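Local coordinates for pesticidal crystal protein Cry4Aa (Bacillus thuringiensis, PDB 2C9K) that kills mosquito larvae by binding to midgut epithelial cells and causing their colloid-osmotic lysis, acting as a receptor-recognising, pore-forming toxin, at residues L539-V544 and V577-N582; T465-L470 and Q511-Q516. All blocks are in the same frame, centred on the assembly; numbering follows the deposited sequence.

Interaction 1: residues L539-V544 and V577-N582; sequences LSIPGV and VKFAPN
K578 NZ donates a hydrogen bond of 3.0 Å to the backbone O of V544. The ammonium nitrogen sits above the carbonyl plane, 55° out of it. The lysine chain is bent at chi2 and chi3, and it slides past V544 in the opposite direction, with K578 CE 3.4 Å from V544 CG1. V544 CG1, anti to its own backbone N (chi1 178°), also lies 3.7 Å from V577 CB. F579 CE2 is 4.0 Å from V544 CG1.

The case illustrates how the residues of a hairpin turn can pack one sheet of a β-sandwich against the other. I541 to V544 form a type II β-turn, closed by V544 N to I541 O at 2.8 Å, which joins strands 536-541 and 545-550 of one sheet, while strand 577-579 belongs to the sheet facing it in the C-terminal domain of the toxin fragment (domain III). Deeper in, I541 CG2 meets the edge of the F579 ring, near its plane, and the I541 and V577 side chains cross at about a right angle, with I541 CD1 4.2 Å from V577 CG1. I585 and L587 of strand 584-591 pack on I541 from within its own sheet.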
loop_
_atom_site.group_PDB
_atom_site.type_symbol
_atom_site.label_atom_id
_atom_site.label_comp_id
_atom_site.label_asym_id
_atom_site.label_seq_id
_atom_site.Cartn_x
_atom_site.Cartn_y
_atom_site.Cartn_z
ATOM N N LEU A 539 6.724 -27.534 -2.020
ATOM C CA LEU A 539 7.690 -26.489 -2.325
ATOM C C LEU A 539 8.975 -27.142 -2.815
ATOM O O LEU A 539 9.621 -27.883 -2.069
ATOM C CB LEU A 539 7.998 -25.705 -1.051
ATOM C CG LEU A 539 8.119 -24.185 -1.006
ATOM C CD1 LEU A 539 8.832 -23.827 0.296
ATOM C CD2 LEU A 539 8.884 -23.648 -2.198
ATOM N N SER A 540 9.346 -26.884 -4.062
ATOM C CA SER A 540 10.577 -27.449 -4.586
ATOM C C SER A 540 11.603 -26.355 -4.783
ATOM O O SER A 540 11.399 -25.427 -5.569
ATOM C CB SER A 540 10.342 -28.160 -5.917
ATOM O OG SER A 540 9.796 -29.450 -5.718
ATOM N N ILE A 541 12.694 -26.447 -4.035
ATOM C CA ILE A 541 13.772 -25.489 -4.165
ATOM C C ILE A 541 14.929 -26.271 -4.780
ATOM O O ILE A 541 15.683 -26.954 -4.079
ATOM C CB ILE A 541 14.200 -24.906 -2.807
ATOM C CG1 ILE A 541 12.995 -24.283 -2.110
ATOM C CG2 ILE A 541 15.262 -23.843 -3.011
ATOM C CD1 ILE A 541 13.333 -23.594 -0.800
ATOM N N PRO A 542 15.050 -26.210 -6.113
ATOM C CA PRO A 542 16.099 -26.895 -6.865
ATOM C C PRO A 542 17.464 -26.691 -6.236
ATOM O O PRO A 542 17.885 -25.563 -6.008
ATOM C CB PRO A 542 15.998 -26.253 -8.239
ATOM C CG PRO A 542 14.530 -26.040 -8.377
ATOM C CD PRO A 542 14.152 -25.477 -7.023
ATOM N N GLY A 543 18.145 -27.793 -5.947
ATOM C CA GLY A 543 19.459 -27.711 -5.352
ATOM C C GLY A 543 19.474 -27.414 -3.868
ATOM O O GLY A 543 20.550 -27.377 -3.274
ATOM N N VAL A 544 18.314 -27.213 -3.249
ATOM C CA VAL A 544 18.282 -26.910 -1.814
ATOM C C VAL A 544 17.413 -27.835 -0.942
ATOM O O VAL A 544 17.916 -28.486 -0.030
ATOM C CB VAL A 544 17.829 -25.449 -1.563
ATOM C CG1 VAL A 544 17.765 -25.173 -0.076
ATOM C CG2 VAL A 544 18.782 -24.481 -2.239
ATOM N N VAL A 577 16.070 -25.083 5.277
ATOM C CA VAL A 577 16.846 -24.833 4.082
ATOM C C VAL A 577 18.043 -23.927 4.409
ATOM O O VAL A 577 18.030 -23.167 5.382
ATOM C CB VAL A 577 15.959 -24.163 3.024
ATOM C CG1 VAL A 577 14.596 -24.832 3.005
ATOM C CG2 VAL A 577 15.810 -22.681 3.324
ATOM N N LYS A 578 19.085 -24.026 3.598
ATOM C CA LYS A 578 20.271 -23.214 3.786
ATOM C C LYS A 578 20.646 -22.611 2.441
ATOM O O LYS A 578 20.718 -23.314 1.429
ATOM C CB LYS A 578 21.429 -24.050 4.344
ATOM C CG LYS A 578 21.854 -25.252 3.500
ATOM C CD LYS A 578 20.816 -26.390 3.535
ATOM C CE LYS A 578 19.835 -26.335 2.362
ATOM N NZ LYS A 578 18.678 -27.250 2.563
ATOM N N PHE A 579 20.869 -21.300 2.437
ATOM C CA PHE A 579 21.230 -20.588 1.224
ATOM C C PHE A 579 22.642 -20.014 1.337
ATOM O O PHE A 579 23.058 -19.565 2.403
ATOM C CB PHE A 579 20.231 -19.457 0.978
ATOM C CG PHE A 579 18.801 -19.911 0.892
ATOM C CD1 PHE A 579 17.841 -19.394 1.755
ATOM C CD2 PHE A 579 18.399 -20.821 -0.081
ATOM C CE1 PHE A 579 16.505 -19.771 1.645
ATOM C CE2 PHE A 579 17.062 -21.200 -0.195
ATOM C CZ PHE A 579 16.117 -20.672 0.669
ATOM N N ALA A 580 23.379 -20.044 0.233
ATOM C CA ALA A 580 24.729 -19.511 0.216
ATOM C C ALA A 580 24.619 -18.036 -0.135
ATOM O O ALA A 580 23.564 -17.571 -0.548
ATOM C CB ALA A 580 25.575 -20.244 -0.814
ATOM N N PRO A 581 25.711 -17.280 0.028
ATOM C CA PRO A 581 25.724 -15.848 -0.275
ATOM C C PRO A 581 25.333 -15.515 -1.700
ATOM O O PRO A 581 25.857 -16.095 -2.643
ATOM C CB PRO A 581 27.165 -15.452 0.024
ATOM C CG PRO A 581 27.541 -16.393 1.133
ATOM C CD PRO A 581 26.997 -17.694 0.615
ATOM N N ASN A 582 24.404 -14.578 -1.845
ATOM C CA ASN A 582 23.944 -14.130 -3.157
ATOM C C ASN A 582 23.425 -15.241 -4.057
ATOM O O ASN A 582 23.461 -15.114 -5.276
ATOM C CB ASN A 582 25.083 -13.411 -3.872
ATOM C CG ASN A 582 26.018 -12.746 -2.907
ATOM O OD1 ASN A 582 25.597 -11.947 -2.078
ATOM N ND2 ASN A 582 27.295 -13.083 -2.994
#

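Interaction 2: residues T465-L470 and Q511-Q516; sequences TIYTHL and QHSNFQ
I466 and H512 form a single parallel β-bridge, in which I466 uses both its N-H and its carbonyl. I466 N donates to Q511 O at 3.2 Å, and S513 N returns a weak bond of 3.3 Å to I466 O. That carbonyl oxygen has a second donor, the hydroxyl OG of S513, modelled at 2.5 Å, a length too short to be taken literally at this resolution; with OG beside its own backbone N (chi1 -57°), the serine reaches I466 O through both its main chain and its side chain. A CA-H...O contact from T465 CA to Q511 O, 3.0 Å long, gives the backbone carbonyl of Q511 a second neighbour beside the I466 amide.

Van der Waals contacts gather round the imidazole of H512. I466 CB lies at the ring edge, in plane, 3.9 Å from H512 CD2. T468 CG2 approaches obliquely, 3.6 Å from H512 NE2, and the same methyl touches F515 CB at 4.1 Å.

The polar ends of the ring look elsewhere: NE2 is hydrogen-bonded to Y519 OH, which also bonds Y467 O, and ND1 to A580 O. Backbone bridging between the segment that leads into strand 471-475 and the loop where the chain passes from strand 505-511 of one sheet to 517-527 of the other belongs to the loops of the jelly-roll β-sandwich that forms domain III of three-domain Cry toxins, C-terminal in the toxin fragment.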
loop_
_atom_site.group_PDB
_atom_site.type_symbol
_atom_site.label_atom_id
_atom_site.label_comp_id
_atom_site.label_asym_id
_atom_site.label_seq_id
_atom_site.Cartn_x
_atom_site.Cartn_y
_atom_site.Cartn_z
ATOM N N THR A 465 15.087 -9.954 -2.065
ATOM C CA THR A 465 16.113 -10.404 -1.138
ATOM C C THR A 465 15.588 -11.037 0.146
ATOM O O THR A 465 14.539 -10.666 0.688
ATOM C CB THR A 465 17.104 -9.281 -0.771
ATOM O OG1 THR A 465 16.524 -8.430 0.220
ATOM C CG2 THR A 465 17.447 -8.463 -2.008
ATOM N N ILE A 466 16.344 -12.025 0.606
ATOM C CA ILE A 466 16.036 -12.746 1.820
ATOM C C ILE A 466 17.140 -12.352 2.779
ATOM O O ILE A 466 18.316 -12.578 2.501
ATOM C CB ILE A 466 16.040 -14.268 1.551
ATOM C CG1 ILE A 466 14.894 -14.596 0.579
ATOM C CG2 ILE A 466 15.908 -15.041 2.856
ATOM C CD1 ILE A 466 14.778 -16.032 0.151
ATOM N N TYR A 467 16.766 -11.727 3.888
ATOM C CA TYR A 467 17.747 -11.303 4.863
ATOM C C TYR A 467 18.037 -12.410 5.861
ATOM O O TYR A 467 17.289 -13.377 5.972
ATOM C CB TYR A 467 17.267 -10.040 5.576
ATOM C CG TYR A 467 16.998 -8.889 4.627
ATOM C CD1 TYR A 467 15.714 -8.644 4.140
ATOM C CD2 TYR A 467 18.041 -8.069 4.187
ATOM C CE1 TYR A 467 15.476 -7.613 3.241
ATOM C CE2 TYR A 467 17.821 -7.039 3.285
ATOM C CZ TYR A 467 16.537 -6.811 2.814
ATOM O OH TYR A 467 16.321 -5.787 1.911
ATOM N N THR A 468 19.132 -12.255 6.593
ATOM C CA THR A 468 19.567 -13.255 7.565
ATOM C C THR A 468 19.433 -12.856 9.027
ATOM O O THR A 468 19.561 -13.702 9.903
ATOM C CB THR A 468 21.046 -13.600 7.349
ATOM O OG1 THR A 468 21.837 -12.432 7.596
ATOM C CG2 THR A 468 21.287 -14.070 5.929
ATOM N N HIS A 469 19.192 -11.574 9.287
ATOM C CA HIS A 469 19.099 -11.072 10.655
ATOM C C HIS A 469 17.697 -10.716 11.115
ATOM O O HIS A 469 17.530 -9.973 12.086
ATOM C CB HIS A 469 19.997 -9.846 10.822
ATOM C CG HIS A 469 19.509 -8.636 10.087
ATOM N ND1 HIS A 469 19.353 -8.606 8.719
ATOM C CD2 HIS A 469 19.115 -7.422 10.536
ATOM C CE1 HIS A 469 18.882 -7.428 8.355
ATOM N NE2 HIS A 469 18.728 -6.691 9.438
ATOM N N LEU A 470 16.690 -11.221 10.417
ATOM C CA LEU A 470 15.311 -10.956 10.790
ATOM C C LEU A 470 14.367 -11.692 9.842
ATOM O O LEU A 470 14.795 -12.258 8.842
ATOM C CB LEU A 470 15.037 -9.448 10.772
ATOM C CG LEU A 470 14.636 -8.760 9.465
ATOM C CD1 LEU A 470 14.449 -7.282 9.730
ATOM C CD2 LEU A 470 15.682 -8.986 8.393
ATOM N N GLN A 511 16.680 -13.679 -4.229
ATOM C CA GLN A 511 18.122 -13.516 -4.240
ATOM C C GLN A 511 18.533 -13.431 -2.776
ATOM O O GLN A 511 18.063 -12.558 -2.047
ATOM C CB GLN A 511 18.497 -12.233 -4.974
ATOM C CG GLN A 511 19.988 -12.086 -5.254
ATOM C CD GLN A 511 20.319 -10.826 -6.052
ATOM O OE1 GLN A 511 19.792 -10.611 -7.147
ATOM N NE2 GLN A 511 21.198 -9.995 -5.505
ATOM N N HIS A 512 19.391 -14.346 -2.336
ATOM C CA HIS A 512 19.816 -14.349 -0.947
ATOM C C HIS A 512 20.802 -13.220 -0.668
ATOM O O HIS A 512 21.383 -12.649 -1.597
ATOM C CB HIS A 512 20.461 -15.689 -0.586
ATOM C CG HIS A 512 20.569 -15.925 0.887
ATOM N ND1 HIS A 512 21.699 -16.446 1.481
ATOM C CD2 HIS A 512 19.690 -15.701 1.892
ATOM C CE1 HIS A 512 21.511 -16.531 2.786
ATOM N NE2 HIS A 512 20.300 -16.084 3.061
ATOM N N SER A 513 20.979 -12.895 0.612
ATOM C CA SER A 513 21.917 -11.853 1.022
ATOM C C SER A 513 23.343 -12.345 0.814
ATOM O O SER A 513 23.562 -13.491 0.413
ATOM C CB SER A 513 21.719 -11.512 2.490
ATOM O OG SER A 513 20.387 -11.109 2.717
ATOM N N ASN A 514 24.317 -11.484 1.087
ATOM C CA ASN A 514 25.711 -11.863 0.906
ATOM C C ASN A 514 26.256 -12.585 2.132
ATOM O O ASN A 514 27.365 -12.315 2.591
ATOM C CB ASN A 514 26.547 -10.626 0.588
ATOM C CG ASN A 514 27.990 -10.956 0.312
ATOM O OD1 ASN A 514 28.297 -11.940 -0.355
ATOM N ND2 ASN A 514 28.891 -10.124 0.818
ATOM N N PHE A 515 25.453 -13.504 2.663
ATOM C CA PHE A 515 25.847 -14.291 3.828
ATOM C C PHE A 515 25.353 -15.728 3.718
ATOM O O PHE A 515 24.784 -16.129 2.707
ATOM C CB PHE A 515 25.304 -13.666 5.121
ATOM C CG PHE A 515 25.700 -12.241 5.311
ATOM C CD1 PHE A 515 24.997 -11.223 4.682
ATOM C CD2 PHE A 515 26.795 -11.911 6.093
ATOM C CE1 PHE A 515 25.380 -9.890 4.828
ATOM C CE2 PHE A 515 27.190 -10.581 6.246
ATOM C CZ PHE A 515 26.482 -9.570 5.613
ATOM N N GLN A 516 25.587 -16.498 4.771
ATOM C CA GLN A 516 25.155 -17.881 4.818
ATOM C C GLN A 516 24.119 -18.023 5.923
ATOM O O GLN A 516 24.306 -17.497 7.009
ATOM C CB GLN A 516 26.341 -18.783 5.106
ATOM C CG GLN A 516 25.964 -20.216 5.332
ATOM C CD GLN A 516 26.964 -21.144 4.720
ATOM O OE1 GLN A 516 27.119 -21.180 3.493
ATOM N NE2 GLN A 516 27.666 -21.902 5.561
#

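How the interactions relate
Running from the N terminus, the chain leaves strand 450-457 and enters 465-470, which interaction 2 joins to 511-516, closing a loop of 40 residues. Only after this closure does interaction 1 open: 539-544 meets 577-582, with 32 residues between them. The two are therefore in series, neither nested nor crossing, yet in space their centres lie about 12 Å apart. They touch directly, because 577-582 runs beside 511-516: N582 N and S513 O are probably hydrogen-bonded, and the rings of F579 and H512 meet. The second loop thus returns to the first, tying the hairpin of strands 536-541 and 545-550 to the loop between strands 505-511 and 517-527, and through it to the approach to strand 471-475.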